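Local coordinates for protein glycosaminoglycan xylosylkinase (Hydra vulgaris, PDB 5XOM) that probably phosphorylates xylose in the glycosaminoglycan-protein linkage region as a secretory-pathway kinase of the Fam20 family, at residues Pro314-Cys319 / Gln372-Lys377. Sequence-based numbering, arbitrary orientation.
Sequences PLVQCC and QDAVEK
Leu315 reaches from helix 313-318 to helix 358-382 and meets Val375 and Ala374 there. Its CB points at the opposing helix but stays 6.0 Å from Val375 CG2; the anti arrangement of CG to the backbone N (chi1 174°) carries CG on to 4.6 Å from that same Val375 CG2. At the tip the two methyls differ: CD2 does the touching, 3.7 Å from Val375 CG2 and 4.2 Å from Ala374 CB, whereas CD1 is farther back, 4.3 Å from Val375 CG2. The side chains of Leu315 and Val375 cross at about a right angle, and the valine offers the branch beside its backbone N, its CG1 being turned beside the carbonyl carbon. From the next residue, Val316 CG2 comes to 4.2 Å from Ala374 CB, so the alanine methyl faces both branched side chains. The segments run nearly parallel, 14° between axes 9.5 Å apart, and Ala374 sits where the backbones come nearest, its CA 6.4 Å from Val316 CA. Leu315 also rests on Ile264 of helix 259-273. Past the helix end, Cys319 takes a positive phi, its N still hydrogen-bonded to Leu315 O, and forms a disulfide with Cys378, the residue following this segment of helix 358-382; Cys318 is joined to Cys245. With no hydrogen bond between the segments, their close contacts are all between apolar side chains, and the adjoining disulfide supplies the covalent, directional tie that methyl packing lacks.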
ATOM      1  N   PRO A 314      12.481  12.966 -28.346  1.00 41.11           N
ATOM      2  CA  PRO A 314      11.969  14.024 -27.458  1.00 40.04           C
ATOM      3  C   PRO A 314      12.978  14.458 -26.411  1.00 44.17           C
ATOM      4  O   PRO A 314      13.120  15.659 -26.167  1.00 40.73           O
ATOM      5  CB  PRO A 314      10.732  13.377 -26.822  1.00 35.96           C
ATOM      6  CG  PRO A 314      10.283  12.387 -27.829  1.00 36.22           C
ATOM      7  CD  PRO A 314      11.541  11.832 -28.423  1.00 33.38           C
ATOM      8  N   LEU A 315      13.713  13.519 -25.804  1.00 36.69           N
ATOM      9  CA  LEU A 315      14.711  13.922 -24.821  1.00 37.60           C
ATOM     10  C   LEU A 315      15.911  14.584 -25.485  1.00 40.61           C
ATOM     11  O   LEU A 315      16.391  15.619 -25.012  1.00 42.63           O
ATOM     12  CB  LEU A 315      15.161  12.718 -23.987  1.00 31.86           C
ATOM     13  CG  LEU A 315      16.318  13.012 -23.031  1.00 40.97           C
ATOM     14  CD1 LEU A 315      15.830  13.821 -21.841  1.00 38.24           C
ATOM     15  CD2 LEU A 315      16.959  11.711 -22.575  1.00 30.33           C
ATOM     16  N   VAL A 316      16.387  14.018 -26.595  1.00 38.66           N
ATOM     17  CA  VAL A 316      17.617  14.507 -27.217  1.00 40.73           C
ATOM     18  C   VAL A 316      17.413  15.896 -27.815  1.00 42.54           C
ATOM     19  O   VAL A 316      18.297  16.757 -27.732  1.00 39.84           O
ATOM     20  CB  VAL A 316      18.113  13.500 -28.272  1.00 38.04           C
ATOM     21  CG1 VAL A 316      19.258  14.085 -29.079  1.00 39.96           C
ATOM     22  CG2 VAL A 316      18.552  12.203 -27.597  1.00 35.51           C
ATOM     23  N   GLN A 317      16.252  16.137 -28.427  1.00 42.36           N
ATOM     24  CA  GLN A 317      16.026  17.425 -29.072  1.00 44.00           C
ATOM     25  C   GLN A 317      15.550  18.486 -28.085  1.00 47.09           C
ATOM     26  O   GLN A 317      15.904  19.660 -28.224  1.00 52.99           O
ATOM     27  CB  GLN A 317      15.041  17.266 -30.233  1.00 41.90           C
ATOM     28  CG  GLN A 317      15.627  16.482 -31.411  1.00 43.94           C
ATOM     29  CD  GLN A 317      14.671  16.354 -32.579  1.00 52.98           C
ATOM     30  OE1 GLN A 317      13.462  16.523 -32.435  1.00 51.80           O
ATOM     31  NE2 GLN A 317      15.211  16.070 -33.759  1.00 58.20           N
ATOM     32  N   CYS A 318      14.758  18.101 -27.079  1.00 44.63           N
ATOM     33  CA  CYS A 318      14.223  19.077 -26.133  1.00 48.32           C
ATOM     34  C   CYS A 318      15.177  19.388 -24.986  1.00 47.77           C
ATOM     35  O   CYS A 318      15.178  20.517 -24.482  1.00 49.48           O
ATOM     36  CB  CYS A 318      12.889  18.584 -25.551  1.00 49.55           C
ATOM     37  SG  CYS A 318      11.521  18.455 -26.747  1.00 51.00           S
ATOM     38  N   CYS A 319      15.998  18.419 -24.576  1.00 42.58           N
ATOM     39  CA  CYS A 319      16.886  18.564 -23.423  1.00 41.99           C
ATOM     40  C   CYS A 319      16.145  19.154 -22.226  1.00 47.64           C
ATOM     41  O   CYS A 319      16.544  20.163 -21.642  1.00 44.92           O
ATOM     42  CB  CYS A 319      18.127  19.381 -23.777  1.00 48.61           C
ATOM     43  SG  CYS A 319      19.364  18.402 -24.672  1.00 55.95           S
ATOM     44  N   GLN A 372      21.545   7.639 -19.869  1.00 37.62           N
ATOM     45  CA  GLN A 372      22.402   8.492 -19.053  1.00 40.53           C
ATOM     46  C   GLN A 372      23.323   9.339 -19.925  1.00 49.38           C
ATOM     47  O   GLN A 372      23.513  10.533 -19.663  1.00 49.85           O
ATOM     48  CB  GLN A 372      23.195   7.630 -18.074  1.00 46.04           C
ATOM     49  CG  GLN A 372      24.136   8.396 -17.159  1.00 69.47           C
ATOM     50  CD  GLN A 372      24.802   7.488 -16.136  1.00 80.81           C
ATOM     51  OE1 GLN A 372      24.793   7.763 -14.932  1.00 85.54           O
ATOM     52  NE2 GLN A 372      25.402   6.405 -16.615  1.00 81.34           N
ATOM     53  N   ASP A 373      23.894   8.742 -20.975  1.00 47.08           N
ATOM     54  CA  ASP A 373      24.754   9.492 -21.885  1.00 45.04           C
ATOM     55  C   ASP A 373      23.991  10.634 -22.548  1.00 43.99           C
ATOM     56  O   ASP A 373      24.500  11.757 -22.659  1.00 42.84           O
ATOM     57  CB  ASP A 373      25.349   8.559 -22.941  1.00 55.25           C
ATOM     58  CG  ASP A 373      26.311   7.542 -22.352  1.00 60.43           C
ATOM     59  OD1 ASP A 373      26.718   7.707 -21.181  1.00 62.81           O
ATOM     60  OD2 ASP A 373      26.659   6.575 -23.066  1.00 54.37           O
ATOM     61  N   ALA A 374      22.774  10.356 -23.024  1.00 32.40           N
ATOM     62  CA  ALA A 374      21.982  11.393 -23.681  1.00 36.85           C
ATOM     63  C   ALA A 374      21.660  12.532 -22.723  1.00 40.85           C
ATOM     64  O   ALA A 374      21.706  13.709 -23.106  1.00 44.20           O
ATOM     65  CB  ALA A 374      20.696  10.796 -24.254  1.00 33.13           C
ATOM     66  N   VAL A 375      21.345  12.201 -21.470  1.00 39.82           N
ATOM     67  CA  VAL A 375      21.047  13.228 -20.482  1.00 39.95           C
ATOM     68  C   VAL A 375      22.299  14.035 -20.163  1.00 48.19           C
ATOM     69  O   VAL A 375      22.261  15.270 -20.106  1.00 49.67           O
ATOM     70  CB  VAL A 375      20.439  12.590 -19.217  1.00 34.89           C
ATOM     71  CG1 VAL A 375      20.421  13.589 -18.065  1.00 38.22           C
ATOM     72  CG2 VAL A 375      19.040  12.065 -19.497  1.00 31.96           C
ATOM     73  N   GLU A 376      23.434  13.355 -19.980  1.00 44.90           N
ATOM     74  CA  GLU A 376      24.680  14.058 -19.699  1.00 45.76           C
ATOM     75  C   GLU A 376      25.081  14.955 -20.867  1.00 51.11           C
ATOM     76  O   GLU A 376      25.653  16.033 -20.664  1.00 54.46           O
ATOM     77  CB  GLU A 376      25.788  13.064 -19.357  1.00 44.94           C
ATOM     78  CG  GLU A 376      25.787  12.679 -17.877  1.00 56.86           C
ATOM     79  CD  GLU A 376      26.562  11.406 -17.585  1.00 72.87           C
ATOM     80  OE1 GLU A 376      27.277  10.918 -18.487  1.00 82.15           O
ATOM     81  OE2 GLU A 376      26.436  10.879 -16.457  1.00 74.30           O
ATOM     82  N   LYS A 377      24.804  14.522 -22.102  1.00 45.98           N
ATOM     83  CA  LYS A 377      25.039  15.396 -23.247  1.00 47.85           C
ATOM     84  C   LYS A 377      24.151  16.633 -23.196  1.00 54.30           C
ATOM     85  O   LYS A 377      24.583  17.732 -23.568  1.00 53.74           O
ATOM     86  CB  LYS A 377      24.801  14.646 -24.556  1.00 48.59           C
ATOM     87  CG  LYS A 377      25.002  15.523 -25.779  1.00 48.40           C
ATOM     88  CD  LYS A 377      24.851  14.759 -27.084  1.00 54.13           C
ATOM     89  CE  LYS A 377      25.407  15.571 -28.244  1.00 59.90           C
ATOM     90  NZ  LYS A 377      25.724  14.724 -29.425  1.00 70.77           N
TER